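PDB 5UX5: BIFUNCTIONAL PROTEIN Proline utilization A (PutA) from Corynebacterium freiburgense, which catalyses the two-step oxidation of proline to glutamate, joining an FAD-dependent proline dehydrogenase to an NAD-dependent aldehyde dehydrogenase that oxidises glutamate semialdehyde. Local coordinates for residues 547-550 with 551-554; 774-777 with 778-782; 812-815 with 816-820; 835-838 with 839-843. All coordinates share one frame; numbering follows the deposited sequence.

In the fold
All four interactions are local contacts within the aldehyde dehydrogenase family region. Interaction 3 is the central one. On one side it touches interaction 2, their centres 11 Å apart, where Gly777 CA packs at 4.0 Å from Cys820 SG and Arg776 makes a cation-pi contact with Trp814. On the other it meets interaction 4, with centres 13 Å apart, through a probable hydrogen bond of 3.0 Å between His816 NE2 and Trp839 O. Interaction 1 stands apart, its nearest atoms about 13 Å from interaction 2. NAD is bound directly by Glu819 of interaction 3, while the side chains of Leu774 and Lys548 lie about 7 and 13 Å from it.

Interaction 1. Residues 547-550 with 551-554; sequences GKTI and AEAD
The flat peptide group of Thr549 is met end-on at its carbonyl oxygen by Ala553 N (2.7 Å), and the methyl of Ala553 lies close to the same oxygen. One residue on, Asp554 N reaches Ile550 O at 2.8 Å, tilted 18° from the carbonyl plane, and gives the straighter N-H bond. The carboxylates of Glu552 and Asp554 lead away from residues 547-550 to other partners, Glu552 to a salt bridge with Lys724 and Asp554 to Arg535 and Ser472.

Thr549 is the pivot. With chi1 at 65°, OG1 sits between the backbone N and the carbonyl carbon, which brings it to Glu552 N (3.3 Å), an amide of the first turn with no helical carbonyl four residues back to accept from it; its bond to Thr549 O is weak. The CG of Glu552 also rests 3.4 Å from OG1, its chain laid against the threonine before it bends away at chi2. Threonine suits this place because its short hydroxyl can fold back on the helix start. Lys548 crosses Glu552 at about a right angle, CE lying 4.1 Å from Glu552 CB, and carries its ammonium to a salt bridge with Glu556 and a cation-pi contact with Phe596. Its CB meets the Ala553 methyl at 4.1 Å, and that small side chain fits the surface of helix 535-544.

This is the N-cap of helix 550-574, with Thr549 as the capping residue that starts the long helix in the aldehyde dehydrogenase domain.

Interaction 2. Residues 774-777 with 778-782; sequences LHRG and LTTLE
Arg776 O is gripped twice by Thr780, by OG1 at 2.8 Å and by the backbone N at 3.2 Å, and the two donors reach it from opposite faces of the carbonyl plane. Thr779 does much the same one residue earlier: its OG1 donates to His775 O at 2.7 Å, while its own N adds only a weak bond there. In both threonines the hydroxyl is rotated back toward the preceding turn. The methyl of Thr779 is left to lie over one face of the His775 ring, a CH-pi contact of 3.9 Å from CG2 to the centroid.

These bonds finish the C-terminal end of helix 772-779, where carbonyls run short of amide donors. Thr780 is the first residue to leave helical angles, and such beta-hydroxyl residues can supply the missing donor from their side chains. Leu774 CD1 packs against Leu778 CG at 3.9 Å; Leu778, which is buried, also meets Pro770 and Trp801, and its branched apolar tip suits that setting.

Beyond the helix the chain brings Glu782 back to Arg776. The extended arginine chain, chi1 to chi3 all near 180°, carries the guanidinium out to Glu782, where NH2 donates to OE2 at 2.9 Å on the syn side of the carboxylate. NE adds a weak bond to the same oxygen, and the guanidinium and carboxylate planes stand 38° apart.

Interaction 3. Residues 812-815 with 816-820; sequences GSWF and HTHEC. With NAD (nicotinamide-adenine-dinucleotide), chain F.
Trp814 and His818 pack tightly face to face, although His818 is exposed: the imidazole and the five-membered indole ring have centroids 3.6 Å apart and planes inclined at 24°. Trp814 NE1 stands over the centre of the imidazole. Beside the stack, His818 ND1 donates to Trp814 O at 2.8 Å, on a lone pair in the carbonyl plane, which restrains the turn of the imidazole. The same oxygen takes Thr817 N from 59° above that plane, closing a type I turn from Trp814 to Thr817.

Phe815, His816 and Cys820 form the buried side. There Cys820 SG meets two rings obliquely, at Trp814 CH2 (3.6 Å) and Phe815 CE1 (3.9 Å), and the compact thiol suits a site between aromatics. Phe815 itself lies against strands 728-734 and 824-830.

The loop leads into the Glu-x-Phe-Gly-Pro sequence of aldehyde dehydrogenases, whose glutamate binds the nicotinamide ribose. Here Glu819 OE1 accepts from NAD O2D at 3.2 Å, and Ser693 also bonds this oxygen, which would help to position the carboxylate.

The Gly812 end, by contrast, is exposed and makes few contacts. At its positive phi a side chain would collide with the preceding carbonyl oxygen, hence glycine. Its N donates nearly straight to ND1 of the buried His816 (2.9 Å), in the ring plane; ND1 accepts here, consistent with a proton on NE2, which bonds Trp839 O.

Interaction 4. Residues 835-838 with 839-843; sequences QAIE and WQNST
Trp839 reaches back along the helix to Gln835, and its atoms can be followed outward. CB lies 3.6 Å from Ala836 O, and CG and CD1 pass beside Gln835 O, whose carbonyl also takes the Trp839 backbone N at 2.9 Å. The torsion at CB, chi1 -69°, sets CG opposite the carbonyl carbon and lets the indole run back toward the preceding turn. There NE1 and CE2 lie under Gln835 CG, which is 3.9 Å from the centroid of the five-membered ring and 25° off its normal, a CH-pi contact. CZ2 meets Gln835 CD at 3.3 Å and the amide nitrogen at a like distance. CH2, the far corner, has Gln835 OE1 at 3.8 Å. Amide and ring are stacked with their planes 29° apart, and the extended glutamine chain lays its flat end along the indole.

Further along helix 833-841, Asn841 lies beside Ile837 and points the same way, ND2 being 3.4 Å from Ile837 CG2, while its OD1 accepts from Glu867 N. Inward, Ala836 and Trp839 pack on strands 728-734 and 824-830, where a small methyl and a broad ring both suit the surface.

Glutamine serves well over the indole because its amide can stack while OE1 stays bonded to Glu831 N. The contact thus combines CH-pi and amide-pi stacking on the ring face, probably largely dispersive, with OE1 held by the backbone just before the helix.

Interaction 1. Residues 547-550 with 551-554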
loop_
_atom_site.group_PDB
_atom_site.type_symbol
_atom_site.label_atom_id
_atom_site.label_comp_id
_atom_site.label_asym_id
_atom_site.label_seq_id
_atom_site.Cartn_x
_atom_site.Cartn_y
_atom_site.Cartn_z
ATOM N N GLY A 547 1.303 12.227 -16.111
ATOM C CA GLY A 547 0.979 10.931 -16.682
ATOM C C GLY A 547 0.788 9.799 -15.689
ATOM O O GLY A 547 0.949 8.634 -16.065
ATOM N N LYS A 548 0.486 10.103 -14.427
ATOM C CA LYS A 548 0.252 9.105 -13.389
ATOM C C LYS A 548 -1.219 8.689 -13.348
ATOM O O LYS A 548 -2.114 9.478 -13.647
ATOM C CB LYS A 548 0.674 9.666 -12.022
ATOM C CG LYS A 548 2.050 10.312 -12.067
ATOM C CD LYS A 548 2.610 10.660 -10.686
ATOM C CE LYS A 548 2.749 9.424 -9.832
ATOM N NZ LYS A 548 3.609 9.585 -8.662
ATOM N N THR A 549 -1.468 7.445 -12.949
ATOM C CA THR A 549 -2.835 7.045 -12.641
ATOM C C THR A 549 -3.280 7.659 -11.318
ATOM O O THR A 549 -2.467 8.125 -10.521
ATOM C CB THR A 549 -2.965 5.524 -12.559
ATOM O OG1 THR A 549 -2.203 5.012 -11.449
ATOM C CG2 THR A 549 -2.507 4.867 -13.867
ATOM N N ILE A 550 -4.595 7.693 -11.106
ATOM C CA ILE A 550 -5.119 8.092 -9.804
ATOM C C ILE A 550 -4.547 7.210 -8.699
ATOM O O ILE A 550 -4.172 7.694 -7.611
ATOM C CB ILE A 550 -6.649 8.049 -9.810
ATOM C CG1 ILE A 550 -7.218 9.029 -10.818
ATOM C CG2 ILE A 550 -7.182 8.403 -8.466
ATOM C CD1 ILE A 550 -8.714 9.200 -10.645
ATOM N N ALA A 551 -4.467 5.902 -8.950
ATOM C CA ALA A 551 -4.033 5.003 -7.894
ATOM C C ALA A 551 -2.615 5.330 -7.449
ATOM O O ALA A 551 -2.253 5.085 -6.289
ATOM C CB ALA A 551 -4.145 3.543 -8.344
ATOM N N GLU A 552 -1.813 5.909 -8.341
ATOM C CA GLU A 552 -0.457 6.320 -8.014
ATOM C C GLU A 552 -0.395 7.769 -7.549
ATOM O O GLU A 552 0.331 8.092 -6.604
ATOM C CB GLU A 552 0.455 6.130 -9.232
ATOM C CG GLU A 552 0.707 4.688 -9.627
ATOM C CD GLU A 552 1.704 3.991 -8.725
ATOM O OE1 GLU A 552 2.525 4.692 -8.096
ATOM O OE2 GLU A 552 1.685 2.743 -8.655
ATOM N N ALA A 553 -1.178 8.654 -8.159
ATOM C CA ALA A 553 -1.083 10.064 -7.801
ATOM C C ALA A 553 -1.750 10.379 -6.454
ATOM O O ALA A 553 -1.259 11.244 -5.725
ATOM C CB ALA A 553 -1.676 10.910 -8.921
ATOM N N ASP A 554 -2.884 9.726 -6.126
ATOM C CA ASP A 554 -3.624 10.050 -4.902
ATOM C C ASP A 554 -2.839 9.831 -3.611
ATOM O O ASP A 554 -2.885 10.719 -2.745
ATOM C CB ASP A 554 -4.953 9.292 -4.894
ATOM C CG ASP A 554 -5.865 9.675 -3.716
ATOM O OD1 ASP A 554 -6.310 10.847 -3.633
ATOM O OD2 ASP A 554 -6.186 8.772 -2.901
#

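Interaction 2. Residues 774-777 with 778-782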
loop_
_atom_site.group_PDB
_atom_site.type_symbol
_atom_site.label_atom_id
_atom_site.label_comp_id
_atom_site.label_asym_id
_atom_site.label_seq_id
_atom_site.Cartn_x
_atom_site.Cartn_y
_atom_site.Cartn_z
ATOM N N LEU A 774 17.220 3.162 -20.702
ATOM C CA LEU A 774 15.950 2.446 -20.590
ATOM C C LEU A 774 15.596 1.719 -21.890
ATOM O O LEU A 774 15.072 0.594 -21.864
ATOM C CB LEU A 774 14.831 3.411 -20.177
ATOM C CG LEU A 774 13.395 2.887 -20.195
ATOM C CD1 LEU A 774 13.280 1.623 -19.363
ATOM C CD2 LEU A 774 12.425 3.963 -19.707
ATOM N N HIS A 775 15.872 2.342 -23.032
ATOM C CA HIS A 775 15.650 1.656 -24.290
ATOM C C HIS A 775 16.431 0.345 -24.334
ATOM O O HIS A 775 15.960 -0.656 -24.902
ATOM C CB HIS A 775 16.024 2.569 -25.460
ATOM C CG HIS A 775 15.693 1.992 -26.800
ATOM N ND1 HIS A 775 16.577 1.215 -27.516
ATOM C CD2 HIS A 775 14.570 2.079 -27.554
ATOM C CE1 HIS A 775 16.013 0.848 -28.651
ATOM N NE2 HIS A 775 14.795 1.360 -28.698
ATOM N N ARG A 776 17.646 0.338 -23.783
ATOM C CA ARG A 776 18.394 -0.912 -23.719
ATOM C C ARG A 776 17.666 -1.920 -22.844
ATOM O O ARG A 776 17.542 -3.100 -23.203
ATOM C CB ARG A 776 19.812 -0.676 -23.205
ATOM C CG ARG A 776 20.579 -1.975 -23.019
ATOM C CD ARG A 776 22.012 -1.677 -22.703
ATOM N NE ARG A 776 22.881 -2.843 -22.609
ATOM C CZ ARG A 776 24.181 -2.730 -22.376
ATOM N NH1 ARG A 776 24.694 -1.518 -22.227
ATOM N NH2 ARG A 776 24.959 -3.799 -22.307
ATOM N N GLY A 777 17.186 -1.463 -21.677
ATOM C CA GLY A 777 16.454 -2.345 -20.790
ATOM C C GLY A 777 15.196 -2.920 -21.414
ATOM O O GLY A 777 14.819 -4.059 -21.116
ATOM N N LEU A 778 14.537 -2.151 -22.292
ATOM C CA LEU A 778 13.290 -2.586 -22.917
ATOM C C LEU A 778 13.483 -3.533 -24.107
ATOM O O LEU A 778 12.633 -4.409 -24.316
ATOM C CB LEU A 778 12.491 -1.373 -23.382
ATOM C CG LEU A 778 11.856 -0.479 -22.329
ATOM C CD1 LEU A 778 11.481 0.830 -22.987
ATOM C CD2 LEU A 778 10.650 -1.139 -21.671
ATOM N N THR A 779 14.573 -3.408 -24.887
ATOM C CA THR A 779 14.661 -4.042 -26.208
ATOM C C THR A 779 15.719 -5.134 -26.331
ATOM O O THR A 779 15.522 -6.087 -27.092
ATOM C CB THR A 779 14.949 -2.996 -27.296
ATOM O OG1 THR A 779 16.201 -2.362 -27.021
ATOM C CG2 THR A 779 13.876 -1.948 -27.346
ATOM N N THR A 780 16.796 -5.055 -25.565
ATOM C CA THR A 780 17.969 -5.898 -25.747
ATOM C C THR A 780 18.198 -6.751 -24.508
ATOM O O THR A 780 17.954 -6.297 -23.392
ATOM C CB THR A 780 19.227 -5.047 -26.022
ATOM O OG1 THR A 780 19.469 -4.220 -24.888
ATOM C CG2 THR A 780 19.085 -4.148 -27.256
ATOM N N LEU A 781 18.620 -7.997 -24.718
ATOM C CA LEU A 781 18.975 -8.943 -23.668
ATOM C C LEU A 781 20.490 -9.056 -23.504
ATOM O O LEU A 781 21.260 -8.651 -24.374
ATOM C CB LEU A 781 18.397 -10.316 -23.979
ATOM C CG LEU A 781 16.877 -10.346 -24.148
ATOM C CD1 LEU A 781 16.431 -10.207 -25.606
ATOM C CD2 LEU A 781 16.393 -11.650 -23.620
ATOM N N GLU A 782 20.919 -9.569 -22.351
ATOM C CA GLU A 782 22.305 -9.984 -22.195
ATOM C C GLU A 782 22.385 -11.502 -22.312
ATOM O O GLU A 782 21.378 -12.205 -22.280
ATOM C CB GLU A 782 22.906 -9.511 -20.864
ATOM C CG GLU A 782 22.637 -8.053 -20.570
ATOM C CD GLU A 782 23.663 -7.131 -21.181
ATOM O OE1 GLU A 782 24.869 -7.378 -20.994
ATOM O OE2 GLU A 782 23.252 -6.145 -21.834
#

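Interaction 3. Residues 812-815 with 816-820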
loop_
_atom_site.group_PDB
_atom_site.type_symbol
_atom_site.label_atom_id
_atom_site.label_comp_id
_atom_site.label_asym_id
_atom_site.label_seq_id
_atom_site.Cartn_x
_atom_site.Cartn_y
_atom_site.Cartn_z
ATOM N N GLY A 812 26.366 -9.275 -11.529
ATOM C CA GLY A 812 27.395 -8.515 -12.191
ATOM C C GLY A 812 27.114 -8.239 -13.643
ATOM O O GLY A 812 27.871 -7.482 -14.271
ATOM N N SER A 813 26.054 -8.838 -14.194
ATOM C CA SER A 813 25.570 -8.496 -15.519
ATOM C C SER A 813 25.091 -7.047 -15.552
ATOM O O SER A 813 24.886 -6.404 -14.519
ATOM C CB SER A 813 24.421 -9.424 -15.927
ATOM O OG SER A 813 23.144 -8.845 -15.675
ATOM N N TRP A 814 24.864 -6.548 -16.770
ATOM C CA TRP A 814 24.487 -5.147 -16.926
ATOM C C TRP A 814 23.169 -4.838 -16.211
ATOM O O TRP A 814 23.064 -3.832 -15.497
ATOM C CB TRP A 814 24.418 -4.767 -18.404
ATOM C CG TRP A 814 24.020 -3.324 -18.580
ATOM C CD1 TRP A 814 24.834 -2.224 -18.484
ATOM C CD2 TRP A 814 22.700 -2.820 -18.865
ATOM N NE1 TRP A 814 24.104 -1.073 -18.696
ATOM C CE2 TRP A 814 22.794 -1.412 -18.930
ATOM C CE3 TRP A 814 21.454 -3.426 -19.077
ATOM C CZ2 TRP A 814 21.685 -0.602 -19.197
ATOM C CZ3 TRP A 814 20.357 -2.622 -19.341
ATOM C CH2 TRP A 814 20.478 -1.226 -19.399
ATOM N N PHE A 815 22.142 -5.690 -16.390
ATOM C CA PHE A 815 20.836 -5.373 -15.804
ATOM C C PHE A 815 20.822 -5.501 -14.274
ATOM O O PHE A 815 19.960 -4.900 -13.605
ATOM C CB PHE A 815 19.725 -6.229 -16.443
ATOM C CG PHE A 815 18.362 -5.769 -16.072
ATOM C CD1 PHE A 815 17.838 -4.611 -16.637
ATOM C CD2 PHE A 815 17.626 -6.438 -15.111
ATOM C CE1 PHE A 815 16.606 -4.127 -16.248
ATOM C CE2 PHE A 815 16.384 -5.966 -14.726
ATOM C CZ PHE A 815 15.875 -4.815 -15.298
ATOM N N HIS A 816 21.778 -6.236 -13.707
ATOM C CA HIS A 816 21.890 -6.339 -12.256
ATOM C C HIS A 816 22.355 -5.030 -11.622
ATOM O O HIS A 816 21.979 -4.736 -10.483
ATOM C CB HIS A 816 22.846 -7.483 -11.917
ATOM C CG HIS A 816 23.072 -7.674 -10.459
ATOM N ND1 HIS A 816 24.258 -8.163 -9.953
ATOM C CD2 HIS A 816 22.271 -7.449 -9.394
ATOM C CE1 HIS A 816 24.183 -8.214 -8.636
ATOM N NE2 HIS A 816 22.987 -7.787 -8.271
ATOM N N THR A 817 23.132 -4.210 -12.344
ATOM C CA THR A 817 23.821 -3.066 -11.746
ATOM C C THR A 817 23.451 -1.726 -12.389
ATOM O O THR A 817 24.153 -0.734 -12.165
ATOM C CB THR A 817 25.350 -3.267 -11.807
ATOM O OG1 THR A 817 25.820 -3.212 -13.156
ATOM C CG2 THR A 817 25.730 -4.627 -11.266
ATOM N N HIS A 818 22.364 -1.660 -13.163
ATOM C CA HIS A 818 21.947 -0.431 -13.838
ATOM C C HIS A 818 20.448 -0.231 -13.669
ATOM O O HIS A 818 19.662 -1.050 -14.153
ATOM C CB HIS A 818 22.293 -0.484 -15.326
ATOM C CG HIS A 818 23.759 -0.409 -15.596
ATOM N ND1 HIS A 818 24.607 -1.474 -15.373
ATOM C CD2 HIS A 818 24.540 0.606 -16.029
ATOM C CE1 HIS A 818 25.843 -1.123 -15.669
ATOM N NE2 HIS A 818 25.831 0.138 -16.065
ATOM N N GLU A 819 20.052 0.855 -13.006
ATOM C CA GLU A 819 18.638 1.175 -12.846
ATOM C C GLU A 819 18.127 1.783 -14.137
ATOM O O GLU A 819 18.626 2.827 -14.567
ATOM C CB GLU A 819 18.404 2.121 -11.664
ATOM C CG GLU A 819 19.447 3.230 -11.446
ATOM C CD GLU A 819 19.108 4.562 -12.112
ATOM O OE1 GLU A 819 17.919 4.932 -12.113
ATOM O OE2 GLU A 819 20.034 5.245 -12.622
ATOM N N CYS A 820 17.155 1.104 -14.780
ATOM C CA CYS A 820 16.558 1.595 -16.021
ATOM C C CYS A 820 15.378 2.532 -15.817
ATOM O O CYS A 820 15.051 3.283 -16.737
ATOM C CB CYS A 820 16.124 0.440 -16.897
ATOM S SG CYS A 820 17.501 -0.524 -17.413
HETATM P PA NAD F . 18.098 15.175 -12.963
HETATM O O1A NAD F . 18.975 14.426 -11.900
HETATM O O2A NAD F . 18.951 15.478 -14.239
HETATM O O5B NAD F . 17.620 16.557 -12.388
HETATM C C5B NAD F . 16.681 16.681 -11.347
HETATM C C4B NAD F . 16.458 18.156 -11.016
HETATM O O4B NAD F . 17.654 18.942 -11.051
HETATM C C3B NAD F . 15.451 18.782 -11.933
HETATM O O3B NAD F . 14.742 19.789 -11.303
HETATM C C2B NAD F . 16.386 19.279 -12.961
HETATM O O2B NAD F . 15.824 20.140 -13.888
HETATM C C1B NAD F . 17.470 19.861 -12.113
HETATM N N9A NAD F . 18.702 20.090 -12.860
HETATM C C8A NAD F . 19.489 19.138 -13.482
HETATM N N7A NAD F . 20.544 19.735 -14.074
HETATM C C5A NAD F . 20.490 21.121 -13.858
HETATM C C6A NAD F . 21.287 22.207 -14.206
HETATM N N6A NAD F . 22.488 22.064 -14.992
HETATM N N1A NAD F . 20.932 23.441 -13.808
HETATM C C2A NAD F . 19.810 23.659 -13.075
HETATM N N3A NAD F . 19.008 22.621 -12.710
HETATM C C4A NAD F . 19.317 21.361 -13.081
HETATM O O3 NAD F . 16.824 14.240 -13.215
HETATM P PN NAD F . 16.031 13.949 -14.585
HETATM O O1N NAD F . 16.670 14.532 -15.828
HETATM O O2N NAD F . 14.717 14.669 -14.504
HETATM O O5D NAD F . 15.894 12.347 -14.667
HETATM C C5D NAD F . 17.095 11.589 -14.696
HETATM C C4D NAD F . 17.062 10.208 -14.035
HETATM O O4D NAD F . 16.807 10.195 -12.651
HETATM C C3D NAD F . 16.083 9.214 -14.554
HETATM O O3D NAD F . 16.293 8.816 -15.859
HETATM C C2D NAD F . 16.413 8.114 -13.624
HETATM O O2D NAD F . 17.357 7.287 -14.206
HETATM C C1D NAD F . 16.884 8.814 -12.369
#

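Interaction 4. Residues 835-838 with 839-843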
loop_
_atom_site.group_PDB
_atom_site.type_symbol
_atom_site.label_atom_id
_atom_site.label_comp_id
_atom_site.label_asym_id
_atom_site.label_seq_id
_atom_site.Cartn_x
_atom_site.Cartn_y
_atom_site.Cartn_z
ATOM N N GLN A 835 23.316 -16.568 -0.601
ATOM C CA GLN A 835 23.768 -16.037 -1.880
ATOM C C GLN A 835 22.854 -14.921 -2.383
ATOM O O GLN A 835 23.335 -13.875 -2.842
ATOM C CB GLN A 835 23.838 -17.147 -2.908
ATOM C CG GLN A 835 24.010 -16.609 -4.295
ATOM C CD GLN A 835 24.269 -17.697 -5.281
ATOM O OE1 GLN A 835 23.390 -18.512 -5.579
ATOM N NE2 GLN A 835 25.489 -17.735 -5.789
ATOM N N ALA A 836 21.528 -15.128 -2.306
ATOM C CA ALA A 836 20.582 -14.103 -2.742
ATOM C C ALA A 836 20.814 -12.796 -2.003
ATOM O O ALA A 836 20.729 -11.716 -2.602
ATOM C CB ALA A 836 19.146 -14.568 -2.525
ATOM N N ILE A 837 21.152 -12.873 -0.706
ATOM C CA ILE A 837 21.451 -11.653 0.039
ATOM C C ILE A 837 22.738 -11.022 -0.464
ATOM O O ILE A 837 22.846 -9.796 -0.528
ATOM C CB ILE A 837 21.518 -11.911 1.550
ATOM C CG1 ILE A 837 20.162 -12.341 2.086
ATOM C CG2 ILE A 837 21.884 -10.636 2.251
ATOM C CD1 ILE A 837 20.214 -12.782 3.503
ATOM N N GLU A 838 23.746 -11.837 -0.805
ATOM C CA GLU A 838 24.939 -11.276 -1.429
ATOM C C GLU A 838 24.575 -10.518 -2.692
ATOM O O GLU A 838 25.070 -9.408 -2.923
ATOM C CB GLU A 838 25.943 -12.370 -1.775
ATOM C CG GLU A 838 26.895 -12.824 -0.689
ATOM C CD GLU A 838 27.762 -13.971 -1.198
ATOM O OE1 GLU A 838 27.834 -15.037 -0.539
ATOM O OE2 GLU A 838 28.346 -13.810 -2.295
ATOM N N TRP A 839 23.691 -11.094 -3.516
ATOM C CA TRP A 839 23.340 -10.458 -4.779
ATOM C C TRP A 839 22.562 -9.169 -4.558
ATOM O O TRP A 839 22.801 -8.175 -5.252
ATOM C CB TRP A 839 22.561 -11.426 -5.661
ATOM C CG TRP A 839 23.387 -12.570 -6.172
ATOM C CD1 TRP A 839 24.736 -12.772 -6.009
ATOM C CD2 TRP A 839 22.910 -13.677 -6.921
ATOM N NE1 TRP A 839 25.119 -13.942 -6.609
ATOM C CE2 TRP A 839 24.014 -14.517 -7.181
ATOM C CE3 TRP A 839 21.645 -14.044 -7.401
ATOM C CZ2 TRP A 839 23.891 -15.693 -7.891
ATOM C CZ3 TRP A 839 21.521 -15.205 -8.100
ATOM C CH2 TRP A 839 22.641 -16.024 -8.344
ATOM N N GLN A 840 21.614 -9.173 -3.614
ATOM C CA GLN A 840 20.847 -7.965 -3.307
ATOM C C GLN A 840 21.746 -6.822 -2.827
ATOM O O GLN A 840 21.432 -5.643 -3.042
ATOM C CB GLN A 840 19.786 -8.297 -2.252
ATOM C CG GLN A 840 18.815 -7.175 -1.877
ATOM C CD GLN A 840 17.637 -7.705 -1.099
ATOM O OE1 GLN A 840 17.748 -8.713 -0.404
ATOM N NE2 GLN A 840 16.496 -7.042 -1.221
ATOM N N ASN A 841 22.882 -7.147 -2.212
ATOM C CA ASN A 841 23.755 -6.156 -1.602
ATOM C C ASN A 841 24.821 -5.602 -2.542
ATOM O O ASN A 841 25.500 -4.637 -2.172
ATOM C CB ASN A 841 24.422 -6.761 -0.363
ATOM C CG ASN A 841 23.438 -6.920 0.801
ATOM O OD1 ASN A 841 22.438 -6.198 0.897
ATOM N ND2 ASN A 841 23.722 -7.862 1.685
ATOM N N SER A 842 24.972 -6.163 -3.753
ATOM C CA SER A 842 26.048 -5.805 -4.678
ATOM C C SER A 842 25.563 -5.100 -5.953
ATOM O O SER A 842 26.213 -5.180 -6.994
ATOM C CB SER A 842 26.839 -7.050 -5.055
ATOM O OG SER A 842 25.976 -8.095 -5.457
ATOM N N THR A 843 24.442 -4.397 -5.881
ATOM C CA THR A 843 23.958 -3.576 -6.984
ATOM C C THR A 843 24.693 -2.243 -7.091
ATOM O O THR A 843 24.599 -1.572 -8.134
ATOM C CB THR A 843 22.445 -3.323 -6.799
ATOM O OG1 THR A 843 22.200 -2.858 -5.457
ATOM C CG2 THR A 843 21.621 -4.578 -7.085
#